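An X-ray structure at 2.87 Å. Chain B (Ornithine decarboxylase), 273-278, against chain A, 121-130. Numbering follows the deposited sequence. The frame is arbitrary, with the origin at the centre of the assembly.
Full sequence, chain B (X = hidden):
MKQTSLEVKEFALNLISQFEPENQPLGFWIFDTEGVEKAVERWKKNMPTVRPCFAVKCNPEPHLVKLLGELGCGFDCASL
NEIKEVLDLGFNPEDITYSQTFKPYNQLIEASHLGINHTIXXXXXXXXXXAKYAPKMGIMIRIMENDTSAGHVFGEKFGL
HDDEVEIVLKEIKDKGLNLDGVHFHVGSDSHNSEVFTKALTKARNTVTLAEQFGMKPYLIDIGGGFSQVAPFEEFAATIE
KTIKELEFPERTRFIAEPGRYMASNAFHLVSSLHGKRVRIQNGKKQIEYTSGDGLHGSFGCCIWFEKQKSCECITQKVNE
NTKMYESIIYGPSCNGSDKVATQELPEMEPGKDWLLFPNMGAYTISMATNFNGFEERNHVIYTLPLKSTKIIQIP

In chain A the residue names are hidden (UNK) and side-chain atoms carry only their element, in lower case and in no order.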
ATOM      1  N   LEU B 273     -21.545  -5.570  -1.092  1.00 33.38           N
ATOM      2  CA  LEU B 273     -21.519  -5.045  -2.454  1.00 33.86           C
ATOM      3  C   LEU B 273     -22.201  -3.684  -2.532  1.00 35.43           C
ATOM      4  O   LEU B 273     -23.340  -3.524  -2.084  1.00 37.07           O
ATOM      5  CB  LEU B 273     -22.177  -6.031  -3.427  1.00 33.22           C
ATOM      6  CG  LEU B 273     -21.596  -7.445  -3.547  1.00 32.62           C
ATOM      7  CD1 LEU B 273     -22.532  -8.334  -4.350  1.00 32.23           C
ATOM      8  CD2 LEU B 273     -20.205  -7.438  -4.166  1.00 33.53           C
ATOM      9  N   HIS B 274     -21.493  -2.706  -3.092  1.00 37.20           N
ATOM     10  CA  HIS B 274     -22.035  -1.358  -3.264  1.00 38.66           C
ATOM     11  C   HIS B 274     -21.756  -0.815  -4.641  1.00 39.56           C
ATOM     12  O   HIS B 274     -21.377   0.349  -4.806  1.00 40.82           O
ATOM     13  CB  HIS B 274     -21.522  -0.421  -2.170  1.00 39.54           C
ATOM     14  CG  HIS B 274     -20.017  -0.287  -2.129  1.00 39.98           C
ATOM     15  ND1 HIS B 274     -19.354   0.631  -2.854  1.00 40.97           N
ATOM     16  CD2 HIS B 274     -19.053  -0.990  -1.407  1.00 40.81           C
ATOM     17  CE1 HIS B 274     -18.034   0.523  -2.615  1.00 42.03           C
ATOM     18  NE2 HIS B 274     -17.851  -0.470  -1.730  1.00 42.23           N
ATOM     19  N   GLY B 275     -21.954  -1.664  -5.649  1.00 40.30           N
ATOM     20  CA  GLY B 275     -21.742  -1.288  -7.044  1.00 41.76           C
ATOM     21  C   GLY B 275     -21.969  -2.442  -8.001  1.00 42.60           C
ATOM     22  O   GLY B 275     -21.488  -3.551  -7.766  1.00 43.15           O
ATOM     23  N   LYS B 276     -22.708  -2.176  -9.078  1.00 44.93           N
ATOM     24  CA  LYS B 276     -23.021  -3.187 -10.090  1.00 47.15           C
ATOM     25  C   LYS B 276     -23.115  -2.571 -11.484  1.00 49.88           C
ATOM     26  O   LYS B 276     -23.634  -1.464 -11.649  1.00 51.38           O
ATOM     27  CB  LYS B 276     -24.334  -3.902  -9.751  1.00 43.67           C
ATOM     28  CG  LYS B 276     -24.625  -5.136 -10.592  1.00 41.12           C
ATOM     29  CD  LYS B 276     -26.046  -5.635 -10.380  1.00 41.59           C
ATOM     30  CE  LYS B 276     -26.369  -6.791 -11.315  1.00 40.90           C
ATOM     31  NZ  LYS B 276     -27.728  -7.354 -11.078  1.00 38.44           N
ATOM     32  N   ARG B 277     -22.613  -3.297 -12.481  1.00 51.96           N
ATOM     33  CA  ARG B 277     -22.705  -2.876 -13.876  1.00 53.49           C
ATOM     34  C   ARG B 277     -22.832  -4.073 -14.818  1.00 56.18           C
ATOM     35  O   ARG B 277     -21.989  -4.971 -14.813  1.00 56.46           O
ATOM     36  CB  ARG B 277     -21.501  -2.011 -14.262  1.00 50.78           C
ATOM     37  CG  ARG B 277     -21.595  -1.388 -15.648  1.00 49.04           C
ATOM     38  CD  ARG B 277     -20.600  -0.252 -15.812  1.00 48.85           C
ATOM     39  NE  ARG B 277     -19.219  -0.695 -15.637  1.00 49.05           N
ATOM     40  CZ  ARG B 277     -18.176   0.121 -15.503  1.00 48.31           C
ATOM     41  NH1 ARG B 277     -18.345   1.436 -15.522  1.00 47.66           N
ATOM     42  NH2 ARG B 277     -16.959  -0.380 -15.347  1.00 48.16           N
ATOM     43  N   VAL B 278     -23.896  -4.070 -15.619  1.00 59.46           N
ATOM     44  CA  VAL B 278     -24.161  -5.131 -16.591  1.00 61.71           C
ATOM     45  C   VAL B 278     -23.625  -4.721 -17.963  1.00 63.66           C
ATOM     46  O   VAL B 278     -23.846  -3.594 -18.414  1.00 63.64           O
ATOM     47  CB  VAL B 278     -25.672  -5.455 -16.683  1.00 60.98           C
ATOM     48  CG1 VAL B 278     -25.926  -6.619 -17.632  1.00 60.49           C
ATOM     49  CG2 VAL B 278     -26.242  -5.768 -15.305  1.00 61.08           C
TER
ATOM     50  N   UNK A 121     -21.344   9.325 -12.178  1.00 35.24           N
ATOM     51  CA  UNK A 121     -21.974   8.035 -12.465  1.00 34.43           C
ATOM     52  C   UNK A 121     -21.454   7.448 -13.782  1.00 33.30           C
ATOM     53  O   UNK A 121     -21.237   8.179 -14.750  1.00 33.76           O
ATOM     54  c   UNK A 121     -23.512   8.184 -12.537  1.00 34.25           C
ATOM     55  c   UNK A 121     -24.107   8.272 -11.142  1.00 34.97           C
ATOM     56  c   UNK A 121     -24.151   7.043 -13.314  1.00 33.64           C
ATOM     57  N   UNK A 122     -21.251   6.130 -13.807  1.00 33.24           N
ATOM     58  CA  UNK A 122     -20.933   5.413 -15.048  1.00 32.84           C
ATOM     59  C   UNK A 122     -21.680   4.076 -15.193  1.00 31.99           C
ATOM     60  O   UNK A 122     -21.224   3.166 -15.895  1.00 30.63           O
ATOM     61  o   UNK A 122     -17.674   3.819 -14.444  1.00 40.82           O
ATOM     62  o   UNK A 122     -19.363   4.138 -13.091  1.00 40.32           O
ATOM     63  c   UNK A 122     -18.779   4.334 -14.177  1.00 38.80           C
ATOM     64  c   UNK A 122     -19.412   5.244 -15.225  1.00 36.28           C
ATOM     65  N   UNK A 123     -22.835   3.973 -14.535  1.00 31.94           N
ATOM     66  CA  UNK A 123     -23.665   2.766 -14.587  1.00 31.96           C
ATOM     67  C   UNK A 123     -25.147   3.080 -14.388  1.00 32.10           C
ATOM     68  O   UNK A 123     -25.496   4.090 -13.777  1.00 31.99           O
ATOM     69  c   UNK A 123     -23.208   1.756 -13.531  1.00 31.81           C
ATOM     70  o   UNK A 123     -23.493   2.226 -12.225  1.00 33.26           O
ATOM     71  N   UNK A 124     -26.008   2.200 -14.898  1.00 33.08           N
ATOM     72  CA  UNK A 124     -27.460   2.330 -14.735  1.00 32.38           C
ATOM     73  C   UNK A 124     -27.891   2.121 -13.275  1.00 33.46           C
ATOM     74  O   UNK A 124     -28.883   2.701 -12.824  1.00 32.65           O
ATOM     75  c   UNK A 124     -28.233   1.384 -15.698  1.00 20.00           C
ATOM     76  c   UNK A 124     -30.504   1.131 -16.864  1.00 20.00           C
ATOM     77  c   UNK A 124     -27.958  -0.082 -15.381  1.00 20.00           C
ATOM     78  c   UNK A 124     -29.739   1.687 -15.681  1.00 20.00           C
ATOM     79  N   UNK A 125     -27.130   1.307 -12.544  1.00 35.19           N
ATOM     80  CA  UNK A 125     -27.428   1.007 -11.145  1.00 36.71           C
ATOM     81  C   UNK A 125     -27.196   2.206 -10.225  1.00 35.69           C
ATOM     82  O   UNK A 125     -27.982   2.444  -9.308  1.00 36.35           O
ATOM     83  o   UNK A 125     -26.019  -0.557  -8.384  1.00 41.98           O
ATOM     84  c   UNK A 125     -26.606  -0.194 -10.663  1.00 39.61           C
ATOM     85  o   UNK A 125     -28.105  -0.925  -8.956  1.00 39.40           O
ATOM     86  c   UNK A 125     -26.933  -0.591  -9.234  1.00 40.57           C
ATOM     87  N   UNK A 126     -26.122   2.953 -10.479  1.00 33.76           N
ATOM     88  CA  UNK A 126     -25.769   4.116  -9.662  1.00 31.74           C
ATOM     89  C   UNK A 126     -26.748   5.274  -9.854  1.00 30.98           C
ATOM     90  O   UNK A 126     -26.965   6.066  -8.935  1.00 29.85           O
ATOM     91  c   UNK A 126     -23.678   5.366  -8.834  1.00 29.36           C
ATOM     92  c   UNK A 126     -24.338   4.574  -9.959  1.00 30.66           C
ATOM     93  c   UNK A 126     -23.165   4.494  -7.700  1.00 30.22           C
ATOM     94  o   UNK A 126     -23.028   3.266  -7.887  1.00 32.89           O
ATOM     95  o   UNK A 126     -22.886   5.040  -6.612  1.00 26.88           O
ATOM     96  N   UNK A 127     -27.327   5.367 -11.051  1.00 30.00           N
ATOM     97  CA  UNK A 127     -28.398   6.322 -11.334  1.00 30.50           C
ATOM     98  C   UNK A 127     -29.595   6.014 -10.431  1.00 32.05           C
ATOM     99  O   UNK A 127     -30.172   6.916  -9.819  1.00 32.14           O
ATOM    100  c   UNK A 127     -28.830   6.282 -12.821  1.00 29.90           C
ATOM    101  c   UNK A 127     -30.010   7.207 -13.077  1.00 28.54           C
ATOM    102  c   UNK A 127     -27.672   6.660 -13.730  1.00 30.17           C
ATOM    103  N   UNK A 128     -29.941   4.729 -10.349  1.00 32.32           N
ATOM    104  CA  UNK A 128     -31.040   4.249  -9.513  1.00 31.92           C
ATOM    105  C   UNK A 128     -30.716   4.375  -8.025  1.00 31.50           C
ATOM    106  O   UNK A 128     -31.596   4.681  -7.217  1.00 31.75           O
ATOM    107  c   UNK A 128     -31.895   2.590 -11.273  1.00 29.82           C
ATOM    108  o   UNK A 128     -31.249   0.284 -11.113  1.00 31.19           O
ATOM    109  c   UNK A 128     -31.929   1.132 -11.693  1.00 29.93           C
ATOM    110  n   UNK A 128     -32.718   0.834 -12.718  1.00 29.45           N
ATOM    111  c   UNK A 128     -31.375   2.794  -9.857  1.00 30.43           C
ATOM    112  N   UNK A 129     -29.451   4.132  -7.680  1.00 30.87           N
ATOM    113  CA  UNK A 129     -28.955   4.258  -6.308  1.00 30.41           C
ATOM    114  C   UNK A 129     -29.115   5.692  -5.807  1.00 29.34           C
ATOM    115  O   UNK A 129     -29.531   5.919  -4.669  1.00 26.71           O
ATOM    116  c   UNK A 129     -27.483   3.838  -6.241  1.00 30.73           C
ATOM    117  c   UNK A 129     -24.982   2.207  -5.173  1.00 31.76           C
ATOM    118  c   UNK A 129     -25.365   3.651  -4.875  1.00 31.55           C
ATOM    119  c   UNK A 129     -26.874   3.851  -4.844  1.00 31.88           C
ATOM    120  n   UNK A 129     -23.511   2.045  -5.331  1.00 32.32           N
ATOM    121  N   UNK A 130     -28.783   6.647  -6.670  1.00 29.64           N
ATOM    122  CA  UNK A 130     -28.917   8.067  -6.358  1.00 27.71           C
ATOM    123  C   UNK A 130     -30.392   8.467  -6.298  1.00 29.13           C
ATOM    124  O   UNK A 130     -30.803   9.193  -5.393  1.00 29.09           O
ATOM    125  c   UNK A 130     -25.720   9.265  -8.182  1.00 20.00           C
ATOM    126  c   UNK A 130     -26.623   8.843  -7.045  1.00 20.00           C
ATOM    127  c   UNK A 130     -28.120   8.938  -7.359  1.00 20.00           C
ATOM    128  c   UNK A 130     -28.573  10.392  -7.320  1.00 20.00           C
TER

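Position 121 carries three side-chain carbons, one bearing the other two, and lies beyond reach of the strand. A fork at the first carbon without oxygen marks Val A121, a compact apolar residue suited to a buried site. Position 122 has two carbons, the second bearing two oxygens; one oxygen lies 2.7 Å from NH1 of Arg B277. The short carboxylate is Asp A122. Its OD2 forms a salt bridge with that NH1, meeting the guanidinium at its edge, near its plane; the hydrogen bond within the bridge is weak, as is a second from Arg B277 NH1 to the backbone O of Asp A122, at 3.4 Å.

Position 123 shows one carbon and one oxygen, its CB 4.0 Å from CD of Arg B277. This is Ser A123, the N-cap: its OG accepts a hydrogen bond from the backbone N of position 126 at 3.2 Å, satisfying an amide that the first turn leaves without a helical carbonyl partner.

Position 124 has four carbons, forked at the first with one arm two carbons long, and no atom within 4.5 Å of the strand: Ile A124, whose CA-to-CB bond points sideways; partly exposed, it makes no polar demand at the start of the helix. Position 125 again has two carbons, the second bearing two oxygens, and its CB packs 3.4 Å from O of Lys B276. It is Asp A125, whose CA-to-CB bond points toward the strand; its small side chain fits this close approach, and an acid suits the first turn of a helix.

Position 126 has three carbons, the third bearing two oxygens, and makes no contact with the strand, its nearest approach lying just beyond 4.5 Å; hence Glu A126. Its carboxylate reaches the side chain of position 129. Position 127, three carbons forked at the first, is Val A127, buried and out of reach of the strand. Position 128 ends its three carbons in one oxygen and one nitrogen; the amide is Gln A128, also out of reach and partly exposed.

Position 129 is four carbons in a row ending in nitrogen, 2.8 Å from O of His B274. Only lysine fits. Lys A129 NZ donates to that carbonyl and forms a salt bridge with Glu A126 OE1 at 2.9 Å, one helical turn back, so its buried charge is compensated. Position 130, four carbons forked at the first with one longer arm, is Ile A130, apolar, buried and far from the strand.

The contact is polar and modest, burying 320 Å². Asp A122 holds the strand through Arg B277, Lys A129 through the carbonyl of His B274, while Ser A123 and Asp A125 pack between these anchors.

Chain A, residues 121-130: VDSIDEVQKI
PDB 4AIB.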